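PDB 3EWM: putative sugar kinase PH1459 from Pyrococcus horikoshii, which probably phosphorylates a sugar, perhaps fructose, at the expense of ATP, as a member of the PfkB family of carbohydrate kinases. Local coordinates for residues Glu172-Met175 with Ile176-Glu180; Val189-Ser192 with Glu193-Leu197; Glu205-Ser209 with Met210-Ile214. All coordinates share one frame; numbering follows the deposited sequence.

Contact 1: Glu172-Met175 with Ile176-Glu180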
loop_
_atom_site.group_PDB
_atom_site.type_symbol
_atom_site.label_atom_id
_atom_site.label_comp_id
_atom_site.label_asym_id
_atom_site.label_seq_id
_atom_site.Cartn_x
_atom_site.Cartn_y
_atom_site.Cartn_z
ATOM N N GLU A 172 12.253 -8.675 18.219
ATOM C CA GLU A 172 13.675 -8.412 18.143
ATOM C C GLU A 172 14.490 -9.657 18.464
ATOM O O GLU A 172 15.562 -9.847 17.916
ATOM C CB GLU A 172 14.045 -7.244 19.061
ATOM C CG GLU A 172 13.264 -5.951 18.767
ATOM C CD GLU A 172 11.906 -5.863 19.474
ATOM O OE1 GLU A 172 11.481 -6.847 20.128
ATOM O OE2 GLU A 172 11.256 -4.793 19.369
ATOM N N GLU A 173 13.964 -10.520 19.332
ATOM C CA GLU A 173 14.655 -11.766 19.667
ATOM C C GLU A 173 14.557 -12.770 18.524
ATOM O O GLU A 173 15.527 -13.458 18.213
ATOM C CB GLU A 173 14.143 -12.363 20.982
ATOM C CG GLU A 173 14.490 -11.504 22.193
ATOM C CD GLU A 173 14.134 -12.151 23.522
ATOM O OE1 GLU A 173 13.237 -13.029 23.550
ATOM O OE2 GLU A 173 14.757 -11.770 24.541
ATOM N N GLU A 174 13.396 -12.840 17.881
ATOM C CA GLU A 174 13.258 -13.676 16.699
ATOM C C GLU A 174 14.189 -13.196 15.578
ATOM O O GLU A 174 14.793 -14.007 14.882
ATOM C CB GLU A 174 11.809 -13.729 16.221
ATOM C CG GLU A 174 11.440 -15.050 15.547
ATOM C CD GLU A 174 11.821 -16.301 16.366
ATOM O OE1 GLU A 174 12.131 -16.199 17.578
ATOM O OE2 GLU A 174 11.800 -17.402 15.781
HETATM N N MSE A 175 14.315 -11.881 15.446
HETATM C CA MSE A 175 15.149 -11.260 14.417
HETATM C C MSE A 175 16.611 -11.640 14.544
HETATM O O MSE A 175 17.249 -12.021 13.575
HETATM C CB MSE A 175 15.049 -9.746 14.503
HETATM C CG MSE A 175 15.919 -9.055 13.476
HETATM SE SE MSE A 175 16.145 -7.191 13.874
HETATM C CE MSE A 175 17.509 -7.360 15.256
ATOM N N ILE A 176 17.140 -11.508 15.757
ATOM C CA ILE A 176 18.517 -11.862 16.035
ATOM C C ILE A 176 18.768 -13.341 15.741
ATOM O O ILE A 176 19.819 -13.703 15.226
ATOM C CB ILE A 176 18.873 -11.510 17.502
ATOM C CG1 ILE A 176 19.017 -9.990 17.648
ATOM C CG2 ILE A 176 20.133 -12.254 17.956
ATOM C CD1 ILE A 176 20.164 -9.379 16.838
ATOM N N LYS A 177 17.791 -14.182 16.064
ATOM C CA LYS A 177 17.895 -15.617 15.801
ATOM C C LYS A 177 17.896 -15.918 14.305
ATOM O O LYS A 177 18.739 -16.674 13.819
ATOM C CB LYS A 177 16.770 -16.370 16.503
ATOM C CG LYS A 177 16.942 -16.392 18.028
ATOM C CD LYS A 177 15.913 -17.268 18.720
ATOM C CE LYS A 177 15.792 -16.887 20.193
ATOM N NZ LYS A 177 14.999 -17.887 20.952
ATOM N N VAL A 178 16.964 -15.319 13.574
ATOM C CA VAL A 178 16.863 -15.601 12.132
ATOM C C VAL A 178 18.025 -14.981 11.357
ATOM O O VAL A 178 18.504 -15.576 10.407
ATOM C CB VAL A 178 15.514 -15.167 11.506
ATOM C CG1 VAL A 178 14.339 -15.794 12.261
ATOM C CG2 VAL A 178 15.386 -13.687 11.495
ATOM N N LEU A 179 18.468 -13.792 11.768
ATOM C CA LEU A 179 19.626 -13.166 11.138
ATOM C C LEU A 179 20.864 -14.000 11.357
ATOM O O LEU A 179 21.617 -14.232 10.425
ATOM C CB LEU A 179 19.864 -11.736 11.628
ATOM C CG LEU A 179 18.826 -10.672 11.242
ATOM C CD1 LEU A 179 19.244 -9.332 11.831
ATOM C CD2 LEU A 179 18.620 -10.550 9.759
ATOM N N GLU A 180 21.069 -14.474 12.586
ATOM C CA GLU A 180 22.211 -15.327 12.849
ATOM C C GLU A 180 22.125 -16.614 12.044
ATOM O O GLU A 180 23.108 -17.034 11.474
ATOM C CB GLU A 180 22.373 -15.630 14.335
ATOM C CG GLU A 180 23.679 -16.330 14.617
ATOM C CD GLU A 180 23.906 -16.550 16.075
ATOM O OE1 GLU A 180 22.937 -16.485 16.855
ATOM O OE2 GLU A 180 25.064 -16.799 16.430
HETATM O O HOH W 1 13.506 -16.289 22.522
#

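Contact 2: Val189-Ser192 with Glu193-Leu197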
loop_
_atom_site.group_PDB
_atom_site.type_symbol
_atom_site.label_atom_id
_atom_site.label_comp_id
_atom_site.label_asym_id
_atom_site.label_seq_id
_atom_site.Cartn_x
_atom_site.Cartn_y
_atom_site.Cartn_z
ATOM N N VAL A 189 28.266 -12.799 2.719
ATOM C CA VAL A 189 27.449 -11.904 3.515
ATOM C C VAL A 189 27.836 -10.475 3.181
ATOM O O VAL A 189 29.030 -10.134 3.111
ATOM C CB VAL A 189 27.601 -12.189 5.045
ATOM C CG1 VAL A 189 26.948 -11.083 5.894
ATOM C CG2 VAL A 189 27.004 -13.543 5.382
ATOM N N LYS A 190 26.809 -9.667 2.932
ATOM C CA LYS A 190 26.949 -8.244 2.756
ATOM C C LYS A 190 26.267 -7.526 3.918
ATOM O O LYS A 190 25.106 -7.799 4.242
ATOM C CB LYS A 190 26.322 -7.821 1.418
ATOM C CG LYS A 190 26.314 -6.329 1.201
ATOM C CD LYS A 190 25.615 -5.977 -0.113
ATOM C CE LYS A 190 25.337 -4.501 -0.206
ATOM N NZ LYS A 190 24.196 -4.070 0.633
ATOM N N ALA A 191 26.992 -6.596 4.539
ATOM C CA ALA A 191 26.461 -5.829 5.635
ATOM C C ALA A 191 27.132 -4.478 5.663
ATOM O O ALA A 191 28.287 -4.359 5.269
ATOM C CB ALA A 191 26.691 -6.558 6.971
ATOM N N SER A 192 26.403 -3.468 6.132
ATOM C CA SER A 192 27.003 -2.174 6.414
ATOM C C SER A 192 27.796 -2.285 7.703
ATOM O O SER A 192 27.538 -3.148 8.544
ATOM C CB SER A 192 25.939 -1.092 6.593
ATOM O OG SER A 192 25.139 -1.382 7.733
ATOM N N GLU A 193 28.746 -1.380 7.871
ATOM C CA GLU A 193 29.487 -1.341 9.118
ATOM C C GLU A 193 28.539 -1.137 10.322
ATOM O O GLU A 193 28.789 -1.686 11.393
ATOM C CB GLU A 193 30.627 -0.309 9.052
ATOM C CG GLU A 193 30.202 1.081 8.689
ATOM C CD GLU A 193 31.377 2.052 8.673
ATOM O OE1 GLU A 193 32.361 1.808 9.400
ATOM O OE2 GLU A 193 31.308 3.046 7.915
ATOM N N GLU A 194 27.434 -0.409 10.127
ATOM C CA GLU A 194 26.466 -0.159 11.215
ATOM C C GLU A 194 25.745 -1.440 11.618
ATOM O O GLU A 194 25.517 -1.704 12.812
ATOM C CB GLU A 194 25.460 0.954 10.868
ATOM C CG GLU A 194 26.091 2.336 10.672
ATOM C CD GLU A 194 26.579 2.609 9.233
ATOM O OE1 GLU A 194 26.624 1.678 8.377
ATOM O OE2 GLU A 194 26.922 3.787 8.958
ATOM N N GLU A 195 25.407 -2.246 10.616
ATOM C CA GLU A 195 24.821 -3.569 10.854
ATOM C C GLU A 195 25.783 -4.517 11.560
ATOM O O GLU A 195 25.385 -5.258 12.465
ATOM C CB GLU A 195 24.377 -4.188 9.540
ATOM C CG GLU A 195 23.147 -3.532 8.984
ATOM C CD GLU A 195 22.914 -3.813 7.493
ATOM O OE1 GLU A 195 23.734 -4.501 6.838
ATOM O OE2 GLU A 195 21.901 -3.298 6.996
ATOM N N VAL A 196 27.041 -4.494 11.148
ATOM C CA VAL A 196 28.071 -5.336 11.757
ATOM C C VAL A 196 28.130 -5.014 13.242
ATOM O O VAL A 196 28.025 -5.910 14.075
ATOM C CB VAL A 196 29.446 -5.131 11.101
ATOM C CG1 VAL A 196 30.555 -5.823 11.911
ATOM C CG2 VAL A 196 29.412 -5.663 9.695
ATOM N N LEU A 197 28.242 -3.723 13.560
ATOM C CA LEU A 197 28.353 -3.292 14.948
ATOM C C LEU A 197 27.115 -3.741 15.734
ATOM O O LEU A 197 27.223 -4.317 16.816
ATOM C CB LEU A 197 28.511 -1.770 15.028
ATOM C CG LEU A 197 28.730 -1.216 16.438
ATOM C CD1 LEU A 197 30.041 -1.751 17.050
ATOM C CD2 LEU A 197 28.708 0.314 16.408
#

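Contact 3: Glu205-Ser209 with Met210-Ile214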
loop_
_atom_site.group_PDB
_atom_site.type_symbol
_atom_site.label_atom_id
_atom_site.label_comp_id
_atom_site.label_asym_id
_atom_site.label_seq_id
_atom_site.Cartn_x
_atom_site.Cartn_y
_atom_site.Cartn_z
ATOM N N GLU A 205 28.075 -12.994 14.911
ATOM C CA GLU A 205 29.166 -12.751 13.986
ATOM C C GLU A 205 28.618 -12.426 12.582
ATOM O O GLU A 205 27.778 -13.145 12.050
ATOM C CB GLU A 205 30.124 -13.953 13.971
ATOM C CG GLU A 205 31.210 -13.900 12.892
ATOM C CD GLU A 205 32.514 -14.605 13.274
ATOM O OE1 GLU A 205 33.593 -13.998 13.088
ATOM O OE2 GLU A 205 32.480 -15.754 13.750
ATOM N N VAL A 206 29.079 -11.328 12.000
ATOM C CA VAL A 206 28.613 -10.941 10.678
ATOM C C VAL A 206 29.724 -11.257 9.687
ATOM O O VAL A 206 30.547 -10.410 9.317
ATOM C CB VAL A 206 28.163 -9.479 10.605
ATOM C CG1 VAL A 206 27.657 -9.142 9.190
ATOM C CG2 VAL A 206 27.079 -9.201 11.653
ATOM N N LYS A 207 29.723 -12.508 9.265
ATOM C CA LYS A 207 30.763 -13.056 8.434
ATOM C C LYS A 207 30.108 -14.135 7.608
ATOM O O LYS A 207 29.366 -14.968 8.156
ATOM C CB LYS A 207 31.843 -13.679 9.338
ATOM C CG LYS A 207 32.974 -14.413 8.629
ATOM C CD LYS A 207 34.056 -14.888 9.625
ATOM C CE LYS A 207 35.393 -15.128 8.909
ATOM N NZ LYS A 207 35.869 -13.926 8.131
ATOM N N GLY A 208 30.346 -14.109 6.298
ATOM C CA GLY A 208 29.999 -15.255 5.452
ATOM C C GLY A 208 31.073 -16.318 5.623
ATOM O O GLY A 208 32.161 -16.013 6.095
ATOM N N SER A 209 30.779 -17.561 5.247
ATOM C CA SER A 209 31.770 -18.634 5.377
ATOM C C SER A 209 32.898 -18.479 4.340
ATOM O O SER A 209 34.063 -18.834 4.590
ATOM C CB SER A 209 31.079 -19.997 5.263
ATOM O OG SER A 209 30.580 -20.180 3.962
HETATM N N MSE A 210 32.551 -17.908 3.191
HETATM C CA MSE A 210 33.482 -17.754 2.091
HETATM C C MSE A 210 33.957 -16.313 1.936
HETATM O O MSE A 210 35.122 -16.068 1.601
HETATM C CB MSE A 210 32.822 -18.230 0.802
HETATM C CG MSE A 210 33.293 -17.539 -0.465
HETATM SE SE MSE A 210 32.472 -18.225 -2.105
HETATM C CE MSE A 210 33.374 -19.960 -2.188
ATOM N N LEU A 211 33.049 -15.362 2.157
ATOM C CA LEU A 211 33.340 -13.956 1.891
ATOM C C LEU A 211 32.388 -13.013 2.597
ATOM O O LEU A 211 31.179 -13.240 2.664
ATOM C CB LEU A 211 33.296 -13.682 0.380
ATOM C CG LEU A 211 33.551 -12.242 -0.059
ATOM C CD1 LEU A 211 35.035 -11.948 0.030
ATOM C CD2 LEU A 211 33.023 -11.995 -1.461
ATOM N N THR A 212 32.941 -11.929 3.114
ATOM C CA THR A 212 32.125 -10.909 3.735
ATOM C C THR A 212 32.418 -9.593 3.043
ATOM O O THR A 212 33.584 -9.232 2.854
ATOM C CB THR A 212 32.442 -10.798 5.237
ATOM O OG1 THR A 212 32.364 -12.099 5.818
ATOM C CG2 THR A 212 31.459 -9.896 5.927
ATOM N N ALA A 213 31.357 -8.887 2.663
ATOM C CA ALA A 213 31.485 -7.568 2.079
ATOM C C ALA A 213 30.886 -6.609 3.070
ATOM O O ALA A 213 29.702 -6.706 3.397
ATOM C CB ALA A 213 30.768 -7.487 0.741
ATOM N N ILE A 214 31.718 -5.710 3.592
ATOM C CA ILE A 214 31.238 -4.731 4.544
ATOM C C ILE A 214 31.225 -3.393 3.840
ATOM O O ILE A 214 32.269 -2.909 3.405
ATOM C CB ILE A 214 32.098 -4.657 5.855
ATOM C CG1 ILE A 214 32.093 -5.991 6.623
ATOM C CG2 ILE A 214 31.589 -3.550 6.771
ATOM C CD1 ILE A 214 30.717 -6.625 6.852
HETATM O O HOH W 2 34.745 -13.383 5.475
#

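Contact 1: Glu172-Met175 with Ile176-Glu180
Met175 meets Ile176 and Leu179 on the inward-facing flank of one helix. Met175 is a selenomethionine. Its CG turns anti to the backbone N (chi1 179°), and CG lies 3.7 Å from CD1 of Leu179. The chain then bends at its last torsion. This swings CE of Met175 back to CD1 of Ile176, also at 3.7 Å. Met175 thus meets Leu179 with CG, mid-chain, and Ile176 with its terminal methyl, CE.

The backbone adds four successive i to i+4 hydrogen bonds of a regular alpha helix. The N of Leu179 gives one of 2.8 Å to the O of Met175, and Val178 N gives another to Glu174 O.

Charges gather on the outer flank. Lys177 is extended, and its NZ donates to a water 2.7 Å away. That water gives a weak bond to OE1 of Glu173, so the link between the two residues is indirect. OE1 of Glu174 stands 4.7 Å from Lys177 NZ, without contact, and may still draw the ammonium by its charge. Glu172 OE2 accepts a hydrogen bond from the N of Gly170, just before the helix.

Helix 172-185 links strands 156-160 and 188-192 in a beta-alpha-beta crossover. Met175 touches Tyr198, while Ile176 and Leu179 touch Leu199, all on helix 193-200. Glu174 and Val178 touch Arg141 of helix 140-151.

Contact 2: Val189-Ser192 with Glu193-Leu197
Ser192 and Glu195 exchange hydrogen bonds in both directions, side chain to backbone, exactly where a strand becomes a helix. Ser192 OG accepts from Glu195 N at 3.0 Å, in a fairly straight bond. In return, Glu195 OE1 accepts from Ser192 N at 2.9 Å. The second bond meets the carboxylate from above its plane, 54° out of it. The serine hydroxyl sits between its own backbone N and carbonyl carbon (chi1 64°), which turns it to the N-H three residues on. The glutamate chain runs back extended beyond CG, past the hydroxyl, with Glu195 CG 3.2 Å from Ser192 OG. Its other oxygen, OE2, is bonded to Leu163 N, so each carboxylate oxygen accepts from a backbone N, and the two bonds limit the rotation of the group.

This is a capping box, with Ser192 as the N-cap of helix 193-200. It sits where strand 188-192 of the central sheet of the ribokinase-like fold ends; the axes of the short strand and helix segments stand 96° apart. Strand, helix and strand 211-215 form a beta-alpha-beta unit. The first turn is completed by Val196 N, which donates to Ser192 O at 3.0 Å.

Ala191 CB points toward the helix and lies 4.0 Å from Val196 CG2. Glu195 OE1 also passes close to Ala191. Glu194 bends its chain back at chi2, bringing its OE1 to 3.4 Å from Ser192 CB. The strand bears Lys190, an ATP-binding residue, whose NZ makes a long, weak ion pair with Asp160. Ser192 touches Thr215, another ATP-binding residue, and Ala191 O accepts a weak hydrogen bond from its hydroxyl.

Contact 3: Glu205-Ser209 with Met210-Ile214
Lys207-Gly208 and Thr212 face each other where the chain reverses, the directions of 206-209 and 210-212 lying 158° apart. This is the loop that ends the return from helix 193-200 and feeds strand 211-215, a strand of the central sheet of the ribokinase-like fold. The turn lies at the end of the strand where the chain enters it, while ATP-binding Thr215 lies at the other end.

Thr212 carries the contact. Its side chain turns toward the loop and uses both branches. OG1 accepts from Gly208 N at 2.9 Å, with a somewhat bent angle of 146° at the hydrogen. The methyl branch, CG2, stands anti to the backbone N and lies 3.5 Å from Val206 O. The threonine thus spans three loop residues, since OG1 also comes within 3.2 Å of Lys207 CA. Thr212 is buried, and its hydroxyl ties the loop to the strand through a side chain. At Gly208 the chain passes close to the strand, Gly208 CA 3.6 Å from Leu211 O.

Lys207 crosses Thr212 at about a right angle, Lys207 CG 3.7 Å from Thr212 OG1. Ser209 and Met210, a selenomethionine, form the bend itself. Further bonds hold the loop to its surroundings. Val206 N donates to Glu200 on the preceding helix, and Met210 O takes a bond from Lys225. Val206 also packs on Val196 and Leu199, and Leu211 reaches Leu253 and Ile257 of helix 245-259.

The lysine chain is extended until it bends at chi4 (55°). Lys207 NZ bonds to Asn226 O. Lys207 NZ also donates to a water 2.9 Å away, and that water lies 2.7 Å from Thr212 OG1.

In the fold
Contacts 2 and 3 belong to the sheet, with centres about 9 Å apart. Their strands, 188-192 and 211-215, are parallel neighbours, probably joined by hydrogen bonds between Val189 O and Ala213 N and between Ala191 N and Ala213 O. Contact 1 lies farther out, on a helix, and touches neither. All three are partly buried; contact 3 has the most buried residues, four of seven, while contact 1 has as many exposed residues as buried ones. Contact 1 pairs an apolar flank with a charged, water-linked surface. The others use side-chain to backbone bonds at strand ends, contact 2 at the ATP-binding end and contact 3 at the opposite one. Helix 193-200 serves all three.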